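Local coordinates for protein RMD9, mitochondrial (PDB 7A9X) that binds a dodecameric RNA motif in the 3'-untranslated regions of mitochondrial mRNAs and takes part in their processing or stability, at residues A81-S86 with L119-D124; R110-L115 with K153-D158; D158-K163 with W191-N196. All coordinates share one frame; numbering follows the deposited sequence.

Interaction 1: residues A81-S86 with L119-D124; sequences AMFWDS and LRSTRD. With nucleotides of chain B.
Arg123 NE donates to OP2 of A7 of chain B over 2.6 Å at an N-H...O angle of 157°, the shortest polar bond here and a good example of a helix gripping an RNA backbone. The phosphate oxygen lies in the guanidinium plane, at its edge. From the same group, NH1 of Arg123 reaches O2' of A6 of chain B at 2.7 Å, a contact that uses the ribose hydroxyl. Its NH2 forms a salt bridge with Glu180, so three partners fix how the guanidinium is turned, and a bend at chi3 (-59°) brings one of its faces over the backbone of its own helix. Arg120 instead runs extended from CG to NE alongside the A6 base, with N7 above one guanidinium face, while its NH1 bonds to OP2 of A6 at 3.2 Å.

Toward segment 81-86, two hydroxyl-bearing residues meet the six-membered ring of Trp84 without hydrogen bonding to it: CH2 lies 3.2 Å from Thr122 OG1, and CZ2 lies 3.3 Å from Ser121 OG. Thr122 OG1 is hydrogen-bonded to Gly118 O. Phe83 CD2 stands over the centre of the indole, 3.7 Å above its plane. Helix 105-128 thus packs one side on helix 78-97 and presents arginines to the nucleotides, forming part of the RNA-binding site of this pentatricopeptide repeat protein.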
loop_
_atom_site.group_PDB
_atom_site.type_symbol
_atom_site.label_atom_id
_atom_site.label_comp_id
_atom_site.label_asym_id
_atom_site.label_seq_id
_atom_site.Cartn_x
_atom_site.Cartn_y
_atom_site.Cartn_z
ATOM N N ALA A 81 -2.070 1.661 -23.251
ATOM C CA ALA A 81 -0.707 1.597 -23.767
ATOM C C ALA A 81 -0.212 2.971 -24.198
ATOM O O ALA A 81 0.957 3.311 -23.980
ATOM C CB ALA A 81 -0.633 0.609 -24.931
ATOM N N MET A 82 -1.085 3.771 -24.820
ATOM C CA MET A 82 -0.698 5.118 -25.226
ATOM C C MET A 82 -0.249 5.948 -24.029
ATOM O O MET A 82 0.786 6.622 -24.087
ATOM C CB MET A 82 -1.860 5.805 -25.948
ATOM C CG MET A 82 -2.022 5.405 -27.407
ATOM S SD MET A 82 -0.685 6.034 -28.439
ATOM C CE MET A 82 -0.834 7.796 -28.144
ATOM N N PHE A 83 -1.007 5.888 -22.930
ATOM C CA PHE A 83 -0.692 6.679 -21.742
ATOM C C PHE A 83 0.708 6.377 -21.223
ATOM O O PHE A 83 1.491 7.291 -20.941
ATOM C CB PHE A 83 -1.737 6.412 -20.657
ATOM C CG PHE A 83 -1.407 7.018 -19.319
ATOM C CD1 PHE A 83 -1.513 8.384 -19.115
ATOM C CD2 PHE A 83 -1.018 6.214 -18.255
ATOM C CE1 PHE A 83 -1.221 8.943 -17.880
ATOM C CE2 PHE A 83 -0.725 6.766 -17.016
ATOM C CZ PHE A 83 -0.829 8.132 -16.829
ATOM N N TRP A 84 1.042 5.093 -21.088
ATOM C CA TRP A 84 2.338 4.731 -20.529
ATOM C C TRP A 84 3.472 4.954 -21.518
ATOM O O TRP A 84 4.588 5.293 -21.107
ATOM C CB TRP A 84 2.320 3.278 -20.063
ATOM C CG TRP A 84 1.433 3.056 -18.881
ATOM C CD1 TRP A 84 0.293 2.309 -18.838
ATOM C CD2 TRP A 84 1.608 3.598 -17.568
ATOM N NE1 TRP A 84 -0.249 2.347 -17.577
ATOM C CE2 TRP A 84 0.539 3.131 -16.777
ATOM C CE3 TRP A 84 2.566 4.431 -16.983
ATOM C CZ2 TRP A 84 0.402 3.470 -15.430
ATOM C CZ3 TRP A 84 2.430 4.768 -15.647
ATOM C CH2 TRP A 84 1.356 4.288 -14.886
ATOM N N ASP A 85 3.218 4.773 -22.815
ATOM C CA ASP A 85 4.252 5.079 -23.797
ATOM C C ASP A 85 4.451 6.581 -23.941
ATOM O O ASP A 85 5.564 7.031 -24.234
ATOM C CB ASP A 85 3.909 4.459 -25.150
ATOM C CG ASP A 85 5.028 4.624 -26.160
ATOM O OD1 ASP A 85 6.155 4.166 -25.872
ATOM O OD2 ASP A 85 4.786 5.211 -27.236
ATOM N N SER A 86 3.391 7.368 -23.737
ATOM C CA SER A 86 3.527 8.819 -23.791
ATOM C C SER A 86 4.409 9.340 -22.667
ATOM O O SER A 86 5.030 10.399 -22.806
ATOM C CB SER A 86 2.150 9.483 -23.729
ATOM O OG SER A 86 1.353 9.109 -24.839
ATOM N N LEU A 119 2.301 7.956 -11.002
ATOM C CA LEU A 119 2.354 7.340 -9.680
ATOM C C LEU A 119 0.961 6.960 -9.202
ATOM O O LEU A 119 0.745 5.850 -8.702
ATOM C CB LEU A 119 3.013 8.292 -8.682
ATOM C CG LEU A 119 4.470 8.673 -8.946
ATOM C CD1 LEU A 119 4.892 9.830 -8.055
ATOM C CD2 LEU A 119 5.373 7.474 -8.726
ATOM N N ARG A 120 -0.001 7.874 -9.358
ATOM C CA ARG A 120 -1.376 7.592 -8.960
ATOM C C ARG A 120 -1.934 6.390 -9.712
ATOM O O ARG A 120 -2.567 5.514 -9.114
ATOM C CB ARG A 120 -2.244 8.828 -9.195
ATOM C CG ARG A 120 -1.896 10.002 -8.296
ATOM C CD ARG A 120 -2.486 11.301 -8.817
ATOM N NE ARG A 120 -2.756 12.243 -7.734
ATOM C CZ ARG A 120 -3.127 13.505 -7.915
ATOM N NH1 ARG A 120 -3.361 14.286 -6.869
ATOM N NH2 ARG A 120 -3.260 13.990 -9.144
ATOM N N SER A 121 -1.691 6.324 -11.024
ATOM C CA SER A 121 -2.210 5.215 -11.818
ATOM C C SER A 121 -1.501 3.908 -11.482
ATOM O O SER A 121 -2.139 2.849 -11.429
ATOM C CB SER A 121 -2.077 5.530 -13.307
ATOM O OG SER A 121 -2.478 4.421 -14.092
ATOM N N THR A 122 -0.186 3.956 -11.253
ATOM C CA THR A 122 0.535 2.738 -10.895
ATOM C C THR A 122 0.000 2.144 -9.597
ATOM O O THR A 122 -0.230 0.931 -9.509
ATOM C CB THR A 122 2.035 3.017 -10.780
ATOM O OG1 THR A 122 2.509 3.616 -11.992
ATOM C CG2 THR A 122 2.796 1.723 -10.542
ATOM N N ARG A 123 -0.214 2.983 -8.579
ATOM C CA ARG A 123 -0.789 2.495 -7.327
ATOM C C ARG A 123 -2.175 1.903 -7.552
ATOM O O ARG A 123 -2.512 0.858 -6.983
ATOM C CB ARG A 123 -0.861 3.622 -6.295
ATOM C CG ARG A 123 0.483 4.150 -5.823
ATOM C CD ARG A 123 0.314 5.066 -4.611
ATOM N NE ARG A 123 -0.546 6.213 -4.897
ATOM C CZ ARG A 123 -0.095 7.428 -5.187
ATOM N NH1 ARG A 123 -0.945 8.414 -5.441
ATOM N NH2 ARG A 123 1.210 7.660 -5.221
ATOM N N ASP A 124 -2.992 2.561 -8.379
ATOM C CA ASP A 124 -4.323 2.043 -8.680
ATOM C C ASP A 124 -4.247 0.685 -9.370
ATOM O O ASP A 124 -5.051 -0.209 -9.083
ATOM C CB ASP A 124 -5.086 3.046 -9.547
ATOM C CG ASP A 124 -6.502 2.597 -9.849
ATOM O OD1 ASP A 124 -7.309 2.495 -8.901
ATOM O OD2 ASP A 124 -6.807 2.350 -11.033
ATOM P P A B 6 -5.311 12.498 -3.168
ATOM O OP1 A B 6 -4.890 12.139 -1.789
ATOM O OP2 A B 6 -4.358 13.204 -4.062
ATOM O "O5'" A B 6 -5.774 11.184 -3.938
ATOM C "C5'" A B 6 -6.697 10.262 -3.363
ATOM C "C4'" A B 6 -6.546 8.887 -3.970
ATOM O "O4'" A B 6 -7.010 8.924 -5.348
ATOM C "C3'" A B 6 -5.110 8.372 -4.020
ATOM O "O3'" A B 6 -5.096 6.955 -3.881
ATOM C "C2'" A B 6 -4.667 8.756 -5.428
ATOM O "O2'" A B 6 -3.600 7.996 -5.952
ATOM C "C1'" A B 6 -5.954 8.559 -6.221
ATOM N N9 A B 6 -6.014 9.413 -7.404
ATOM C C8 A B 6 -6.128 10.780 -7.426
ATOM N N7 A B 6 -6.137 11.284 -8.633
ATOM C C5 A B 6 -6.011 10.175 -9.455
ATOM C C6 A B 6 -5.956 10.044 -10.849
ATOM N N6 A B 6 -6.023 11.083 -11.684
ATOM N N1 A B 6 -5.826 8.800 -11.357
ATOM C C2 A B 6 -5.760 7.762 -10.514
ATOM N N3 A B 6 -5.801 7.759 -9.184
ATOM C C4 A B 6 -5.932 9.012 -8.714
ATOM P P C B 8 -4.082 1.159 0.958
ATOM O OP1 C B 8 -4.353 -0.260 1.304
ATOM O OP2 C B 8 -3.850 2.146 2.043
ATOM O "O5'" C B 8 -2.819 1.236 -0.010
ATOM C "C5'" C B 8 -2.560 0.224 -0.975
ATOM C "C4'" C B 8 -1.079 -0.019 -1.115
ATOM O "O4'" C B 8 -0.457 1.123 -1.772
ATOM C "C3'" C B 8 -0.331 -0.219 0.208
ATOM O "O3'" C B 8 0.634 -1.263 0.086
ATOM C "C2'" C B 8 0.372 1.119 0.420
ATOM O "O2'" C B 8 1.557 1.048 1.183
ATOM C "C1'" C B 8 0.650 1.561 -1.012
ATOM N N1 C B 8 0.782 3.019 -1.145
ATOM C C2 C B 8 1.953 3.563 -1.684
ATOM O O2 C B 8 2.853 2.807 -2.078
ATOM N N3 C B 8 2.072 4.907 -1.777
ATOM C C4 C B 8 1.089 5.699 -1.346
ATOM N N4 C B 8 1.253 7.020 -1.462
ATOM C C5 C B 8 -0.107 5.173 -0.781
ATOM C C6 C B 8 -0.214 3.841 -0.694
ATOM P P A B 7 -3.840 6.236 -3.182
ATOM O OP1 A B 7 -3.192 7.222 -2.280
ATOM O OP2 A B 7 -3.030 5.574 -4.238
ATOM O "O5'" A B 7 -4.507 5.094 -2.299
ATOM C "C5'" A B 7 -4.661 5.224 -0.889
ATOM C "C4'" A B 7 -5.424 4.054 -0.310
ATOM O "O4'" A B 7 -6.845 4.254 -0.533
ATOM C "C3'" A B 7 -5.091 2.699 -0.929
ATOM O "O3'" A B 7 -5.297 1.673 0.041
ATOM C "C2'" A B 7 -6.150 2.573 -2.017
ATOM O "O2'" A B 7 -6.401 1.254 -2.451
ATOM C "C1'" A B 7 -7.359 3.195 -1.325
ATOM N N9 A B 7 -8.348 3.757 -2.247
ATOM C C8 A B 7 -8.106 4.440 -3.412
ATOM N N7 A B 7 -9.197 4.823 -4.030
ATOM C C5 A B 7 -10.223 4.359 -3.216
ATOM C C6 A B 7 -11.623 4.442 -3.317
ATOM N N6 A B 7 -12.262 5.046 -4.320
ATOM N N1 A B 7 -12.357 3.876 -2.333
ATOM C C2 A B 7 -11.719 3.271 -1.324
ATOM N N3 A B 7 -10.413 3.127 -1.120
ATOM C C4 A B 7 -9.713 3.700 -2.113
#

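Interaction 2: residues R110-L115 with K153-D158; sequences RLIHLL and KDISDD. With nucleotides of chain B.
The imidazole of His113 meets OP2 of A4 of chain B obliquely, its CE1 coming within 3.0 Å of the oxygen. Another ring, that of His173, stacks on the imidazole, and Tyr169 OH is hydrogen-bonded to ND1, so the group is held by stacking as well as by a polar bond beside the phosphate. With CG anti to the backbone N (chi1 -177°), the ring is carried off the helix toward the RNA. Replacing His113 by an alanine is likely to leave the Tyr169 hydroxyl without its nitrogen partner and His173 without its stacking mate, opening a gap beside the phosphate.

Elsewhere on the same helix the contact is wholly apolar and centres on Ile155, whose two branches divide the work. Its CD1 touches Leu111 CD2 at 3.7 Å and Leu115 CD1 at 3.7 Å. The Leu115 side chain comes to it tip to tip, whereas that of Leu111 crosses it at a slant. The other branch, Ile155 CG2, lies 3.8 Å from Ile112 CD1, the two isoleucines sliding past one another in opposite directions. Met91 and Tyr94 of helix 78-97 also touch Ile155, while His173 and Leu174 of helix 168-180 pack on Ile112.

The segment axes run roughly antiparallel, at 150° and 11.3 Å apart. Ile155 packs among Leu111, Ile112 and Leu115, an i, i+1, i+4 set, in an antiparallel helix pair of an all-alpha fold, here with RNA reached from the same helix.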
loop_
_atom_site.group_PDB
_atom_site.type_symbol
_atom_site.label_atom_id
_atom_site.label_comp_id
_atom_site.label_asym_id
_atom_site.label_seq_id
_atom_site.Cartn_x
_atom_site.Cartn_y
_atom_site.Cartn_z
ATOM N N ARG A 110 3.837 20.723 -16.606
ATOM C CA ARG A 110 2.920 19.731 -17.157
ATOM C C ARG A 110 3.528 18.335 -17.127
ATOM O O ARG A 110 2.809 17.347 -16.939
ATOM C CB ARG A 110 2.529 20.114 -18.585
ATOM C CG ARG A 110 1.763 21.428 -18.694
ATOM C CD ARG A 110 0.259 21.221 -18.608
ATOM N NE ARG A 110 -0.297 20.714 -19.860
ATOM C CZ ARG A 110 -1.587 20.463 -20.059
ATOM N NH1 ARG A 110 -2.003 20.003 -21.232
ATOM N NH2 ARG A 110 -2.465 20.669 -19.086
ATOM N N LEU A 111 4.848 18.235 -17.303
ATOM C CA LEU A 111 5.507 16.935 -17.223
ATOM C C LEU A 111 5.506 16.400 -15.797
ATOM O O LEU A 111 5.243 15.212 -15.576
ATOM C CB LEU A 111 6.937 17.033 -17.752
ATOM C CG LEU A 111 7.735 15.729 -17.721
ATOM C CD1 LEU A 111 7.059 14.675 -18.583
ATOM C CD2 LEU A 111 9.163 15.964 -18.179
ATOM N N ILE A 112 5.802 17.262 -14.818
ATOM C CA ILE A 112 5.807 16.833 -13.421
ATOM C C ILE A 112 4.424 16.345 -13.008
ATOM O O ILE A 112 4.286 15.302 -12.359
ATOM C CB ILE A 112 6.297 17.973 -12.510
ATOM C CG1 ILE A 112 7.739 18.356 -12.848
ATOM C CG2 ILE A 112 6.183 17.569 -11.053
ATOM C CD1 ILE A 112 8.271 19.502 -12.013
ATOM N N HIS A 113 3.384 17.097 -13.372
ATOM C CA HIS A 113 2.017 16.661 -13.105
ATOM C C HIS A 113 1.751 15.296 -13.728
ATOM O O HIS A 113 1.149 14.418 -13.096
ATOM C CB HIS A 113 1.034 17.709 -13.632
ATOM C CG HIS A 113 -0.405 17.407 -13.343
ATOM N ND1 HIS A 113 -1.436 18.176 -13.841
ATOM C CD2 HIS A 113 -0.988 16.430 -12.608
ATOM C CE1 HIS A 113 -2.590 17.683 -13.430
ATOM N NE2 HIS A 113 -2.346 16.624 -12.679
ATOM N N LEU A 114 2.216 15.093 -14.963
ATOM C CA LEU A 114 1.990 13.825 -15.648
ATOM C C LEU A 114 2.658 12.671 -14.909
ATOM O O LEU A 114 2.053 11.609 -14.727
ATOM C CB LEU A 114 2.500 13.908 -17.086
ATOM C CG LEU A 114 2.348 12.631 -17.908
ATOM C CD1 LEU A 114 0.880 12.247 -17.986
ATOM C CD2 LEU A 114 2.940 12.813 -19.297
ATOM N N LEU A 115 3.909 12.861 -14.480
ATOM C CA LEU A 115 4.580 11.838 -13.687
ATOM C C LEU A 115 3.861 11.601 -12.365
ATOM O O LEU A 115 3.841 10.473 -11.862
ATOM C CB LEU A 115 6.037 12.238 -13.441
ATOM C CG LEU A 115 6.924 12.431 -14.675
ATOM C CD1 LEU A 115 8.281 12.993 -14.279
ATOM C CD2 LEU A 115 7.090 11.123 -15.434
ATOM N N LYS A 153 13.381 12.563 -9.816
ATOM C CA LYS A 153 14.651 12.995 -9.244
ATOM C C LYS A 153 15.447 13.826 -10.241
ATOM O O LYS A 153 16.028 14.856 -9.878
ATOM C CB LYS A 153 15.471 11.791 -8.782
ATOM C CG LYS A 153 16.878 12.165 -8.329
ATOM C CD LYS A 153 17.788 10.955 -8.220
ATOM C CE LYS A 153 17.461 10.121 -6.996
ATOM N NZ LYS A 153 18.301 8.893 -6.930
ATOM N N ASP A 154 15.479 13.399 -11.507
ATOM C CA ASP A 154 16.236 14.133 -12.516
ATOM C C ASP A 154 15.673 15.533 -12.725
ATOM O O ASP A 154 16.428 16.487 -12.943
ATOM C CB ASP A 154 16.244 13.358 -13.834
ATOM C CG ASP A 154 16.994 12.045 -13.736
ATOM O OD1 ASP A 154 17.574 11.766 -12.665
ATOM O OD2 ASP A 154 17.001 11.291 -14.731
ATOM N N ILE A 155 14.348 15.676 -12.661
ATOM C CA ILE A 155 13.744 16.990 -12.856
ATOM C C ILE A 155 14.002 17.881 -11.647
ATOM O O ILE A 155 14.304 19.071 -11.792
ATOM C CB ILE A 155 12.240 16.848 -13.149
ATOM C CG1 ILE A 155 12.029 15.998 -14.404
ATOM C CG2 ILE A 155 11.594 18.216 -13.316
ATOM C CD1 ILE A 155 10.578 15.796 -14.768
ATOM N N SER A 156 13.897 17.320 -10.440
ATOM C CA SER A 156 14.158 18.099 -9.234
ATOM C C SER A 156 15.596 18.600 -9.202
ATOM O O SER A 156 15.858 19.732 -8.778
ATOM C CB SER A 156 13.861 17.262 -7.991
ATOM O OG SER A 156 14.913 16.346 -7.737
ATOM N N ASP A 157 16.542 17.774 -9.651
ATOM C CA ASP A 157 17.942 18.186 -9.646
ATOM C C ASP A 157 18.216 19.238 -10.715
ATOM O O ASP A 157 19.022 20.151 -10.502
ATOM C CB ASP A 157 18.848 16.971 -9.839
ATOM C CG ASP A 157 18.764 15.991 -8.684
ATOM O OD1 ASP A 157 18.077 16.302 -7.687
ATOM O OD2 ASP A 157 19.381 14.909 -8.771
ATOM N N ASP A 158 17.555 19.129 -11.871
ATOM C CA ASP A 158 17.720 20.136 -12.912
ATOM C C ASP A 158 17.152 21.484 -12.490
ATOM O O ASP A 158 17.646 22.529 -12.931
ATOM C CB ASP A 158 17.063 19.667 -14.209
ATOM C CG ASP A 158 17.863 18.588 -14.908
ATOM O OD1 ASP A 158 18.934 18.210 -14.388
ATOM O OD2 ASP A 158 17.426 18.122 -15.979
ATOM P P A B 4 -4.225 20.075 -10.437
ATOM O OP1 A B 4 -2.947 20.817 -10.299
ATOM O OP2 A B 4 -4.248 18.783 -11.167
ATOM O "O5'" A B 4 -4.826 19.779 -8.990
ATOM C "C5'" A B 4 -5.028 20.818 -8.043
ATOM C "C4'" A B 4 -6.199 20.519 -7.139
ATOM O "O4'" A B 4 -7.443 20.669 -7.877
ATOM C "C3'" A B 4 -6.269 19.105 -6.580
ATOM O "O3'" A B 4 -5.434 18.911 -5.452
ATOM C "C2'" A B 4 -7.753 18.943 -6.279
ATOM O "O2'" A B 4 -8.098 19.603 -5.070
ATOM C "C1'" A B 4 -8.379 19.704 -7.447
ATOM N N9 A B 4 -8.664 18.800 -8.575
ATOM C C8 A B 4 -8.014 18.730 -9.783
ATOM N N7 A B 4 -8.489 17.804 -10.581
ATOM C C5 A B 4 -9.516 17.224 -9.847
ATOM C C6 A B 4 -10.414 16.180 -10.135
ATOM N N6 A B 4 -10.424 15.507 -11.287
ATOM N N1 A B 4 -11.317 15.847 -9.186
ATOM C C2 A B 4 -11.311 16.521 -8.028
ATOM N N3 A B 4 -10.519 17.520 -7.641
ATOM C C4 A B 4 -9.634 17.826 -8.607
#

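Interaction 3: residues D158-K163 with W191-N196; sequences DILIGK and WEASKN
Leu160 gives up the most surface to this contact, and a single methyl does the touching: its CD2 lies 4.2 Å from CB of Ala193. CG sits anti to the carbonyl carbon (chi1 -65°); beyond it CD1 continues the line of the chain, while CD2, the other branch, turns to Ala193. Ala193, pointing its CB at Leu160, meets it with the one carbon it has. Ser194 adds only a little, its backbone N lying 4.5 Å from Leu160 CD2. The packing is thus light, one methyl laid against another near the ends of two helices.

Just beyond Leu160, helix 151-161 closes in a Schellman motif. Lys163 N bonds to Asp158 O at 2.8 Å, and Gly162, with phi 122°, holds a conformation that leaves no room for a beta carbon beside the carbonyl oxygen of Ile161. In the partner segment, a salt bridge joins Lys195 NZ to Glu192 OE2 at 3.0 Å.

The contact joins the end of helix 151-161 to helix 184-193, which falls in what is probably the first PPR repeat, about 13 Å at its nearest atom from the RNA, while Trp191 turns away to pack on Val211, Met215 and Leu219 of helix 209-223.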
loop_
_atom_site.group_PDB
_atom_site.type_symbol
_atom_site.label_atom_id
_atom_site.label_comp_id
_atom_site.label_asym_id
_atom_site.label_seq_id
_atom_site.Cartn_x
_atom_site.Cartn_y
_atom_site.Cartn_z
ATOM N N ASP A 158 17.555 19.129 -11.871
ATOM C CA ASP A 158 17.720 20.136 -12.912
ATOM C C ASP A 158 17.152 21.484 -12.490
ATOM O O ASP A 158 17.646 22.529 -12.931
ATOM C CB ASP A 158 17.063 19.667 -14.209
ATOM C CG ASP A 158 17.863 18.588 -14.908
ATOM O OD1 ASP A 158 18.934 18.210 -14.388
ATOM O OD2 ASP A 158 17.426 18.122 -15.979
ATOM N N ILE A 159 16.120 21.483 -11.647
ATOM C CA ILE A 159 15.574 22.733 -11.130
ATOM C C ILE A 159 16.481 23.310 -10.052
ATOM O O ILE A 159 16.732 24.520 -10.020
ATOM C CB ILE A 159 14.144 22.511 -10.608
ATOM C CG1 ILE A 159 13.230 22.028 -11.735
ATOM C CG2 ILE A 159 13.598 23.789 -9.990
ATOM C CD1 ILE A 159 11.857 21.617 -11.265
ATOM N N LEU A 160 16.987 22.461 -9.152
ATOM C CA LEU A 160 17.884 22.942 -8.109
ATOM C C LEU A 160 19.210 23.428 -8.679
ATOM O O LEU A 160 19.885 24.243 -8.041
ATOM C CB LEU A 160 18.124 21.844 -7.071
ATOM C CG LEU A 160 16.910 21.390 -6.255
ATOM C CD1 LEU A 160 17.313 20.346 -5.224
ATOM C CD2 LEU A 160 16.221 22.569 -5.583
ATOM N N ILE A 161 19.593 22.951 -9.859
ATOM C CA ILE A 161 20.783 23.449 -10.540
ATOM C C ILE A 161 20.468 24.691 -11.365
ATOM O O ILE A 161 21.218 25.670 -11.334
ATOM C CB ILE A 161 21.392 22.327 -11.407
ATOM C CG1 ILE A 161 22.038 21.263 -10.516
ATOM C CG2 ILE A 161 22.398 22.889 -12.401
ATOM C CD1 ILE A 161 22.661 20.118 -11.280
ATOM N N GLY A 162 19.356 24.678 -12.099
ATOM C CA GLY A 162 18.936 25.846 -12.847
ATOM C C GLY A 162 18.789 25.614 -14.336
ATOM O O GLY A 162 18.670 26.569 -15.111
ATOM N N LYS A 163 18.797 24.344 -14.748
ATOM C CA LYS A 163 18.655 24.024 -16.164
ATOM C C LYS A 163 17.260 24.371 -16.668
ATOM O O LYS A 163 17.106 24.956 -17.746
ATOM C CB LYS A 163 18.957 22.548 -16.410
ATOM C CG LYS A 163 20.425 22.178 -16.329
ATOM C CD LYS A 163 20.617 20.711 -16.673
ATOM C CE LYS A 163 22.083 20.310 -16.663
ATOM N NZ LYS A 163 22.243 18.854 -16.946
ATOM N N TRP A 191 12.486 22.166 -0.981
ATOM C CA TRP A 191 11.744 23.411 -0.819
ATOM C C TRP A 191 12.640 24.515 -0.276
ATOM O O TRP A 191 12.663 25.631 -0.810
ATOM C CB TRP A 191 10.539 23.185 0.097
ATOM C CG TRP A 191 9.790 24.439 0.440
ATOM C CD1 TRP A 191 8.999 25.180 -0.393
ATOM C CD2 TRP A 191 9.752 25.092 1.714
ATOM N NE1 TRP A 191 8.478 26.257 0.285
ATOM C CE2 TRP A 191 8.924 26.225 1.580
ATOM C CE3 TRP A 191 10.340 24.829 2.956
ATOM C CZ2 TRP A 191 8.672 27.096 2.641
ATOM C CZ3 TRP A 191 10.088 25.693 4.006
ATOM C CH2 TRP A 191 9.261 26.812 3.843
ATOM N N GLU A 192 13.401 24.220 0.780
ATOM C CA GLU A 192 14.239 25.246 1.381
ATOM C C GLU A 192 15.462 25.551 0.525
ATOM O O GLU A 192 16.009 26.657 0.607
ATOM C CB GLU A 192 14.656 24.823 2.791
ATOM C CG GLU A 192 14.581 25.953 3.808
ATOM C CD GLU A 192 13.858 25.550 5.078
ATOM O OE1 GLU A 192 13.810 24.339 5.383
ATOM O OE2 GLU A 192 13.328 26.447 5.769
ATOM N N ALA A 193 15.907 24.599 -0.300
ATOM C CA ALA A 193 16.985 24.900 -1.234
ATOM C C ALA A 193 16.509 25.788 -2.374
ATOM O O ALA A 193 17.332 26.455 -3.012
ATOM C CB ALA A 193 17.591 23.612 -1.788
ATOM N N SER A 194 15.201 25.813 -2.643
ATOM C CA SER A 194 14.665 26.705 -3.661
ATOM C C SER A 194 14.769 28.167 -3.252
ATOM O O SER A 194 14.700 29.045 -4.118
ATOM C CB SER A 194 13.207 26.353 -3.957
ATOM O OG SER A 194 12.399 26.579 -2.815
ATOM N N LYS A 195 14.926 28.450 -1.956
ATOM C CA LYS A 195 15.082 29.833 -1.517
ATOM C C LYS A 195 16.355 30.448 -2.086
ATOM O O LYS A 195 16.351 31.602 -2.533
ATOM C CB LYS A 195 15.090 29.901 0.011
ATOM C CG LYS A 195 13.821 29.394 0.679
ATOM C CD LYS A 195 13.942 29.472 2.193
ATOM C CE LYS A 195 12.677 28.985 2.874
ATOM N NZ LYS A 195 12.813 28.997 4.355
ATOM N N ASN A 196 17.447 29.692 -2.091
ATOM C CA ASN A 196 18.736 30.190 -2.571
ATOM C C ASN A 196 19.009 29.707 -3.994
ATOM O O ASN A 196 19.970 28.989 -4.268
ATOM C CB ASN A 196 19.852 29.766 -1.619
ATOM C CG ASN A 196 19.796 30.499 -0.290
ATOM O OD1 ASN A 196 19.520 31.698 -0.239
ATOM N ND2 ASN A 196 20.059 29.778 0.794
#

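Overall arrangement
The three contacts form a chain of helix packings through the N-terminal part of the protein. Interactions 1 and 2 both use helix 105-128, their centres 15 Å apart, and they meet where Phe83 packs on Leu114; their segments alternate along the sequence. Interactions 2 and 3 share helix 151-161 and Asp158, with centres 13 Å apart, and Ile112 touches Ile159 between them. Interaction 3 follows both in the sequence and leads into the probable first PPR repeat; its centre lies 28 Å from that of interaction 1. RNA lies beside interactions 1 and 2, so one long helix spans several nucleotides while helix 151-161 packs against both it and helix 184-193.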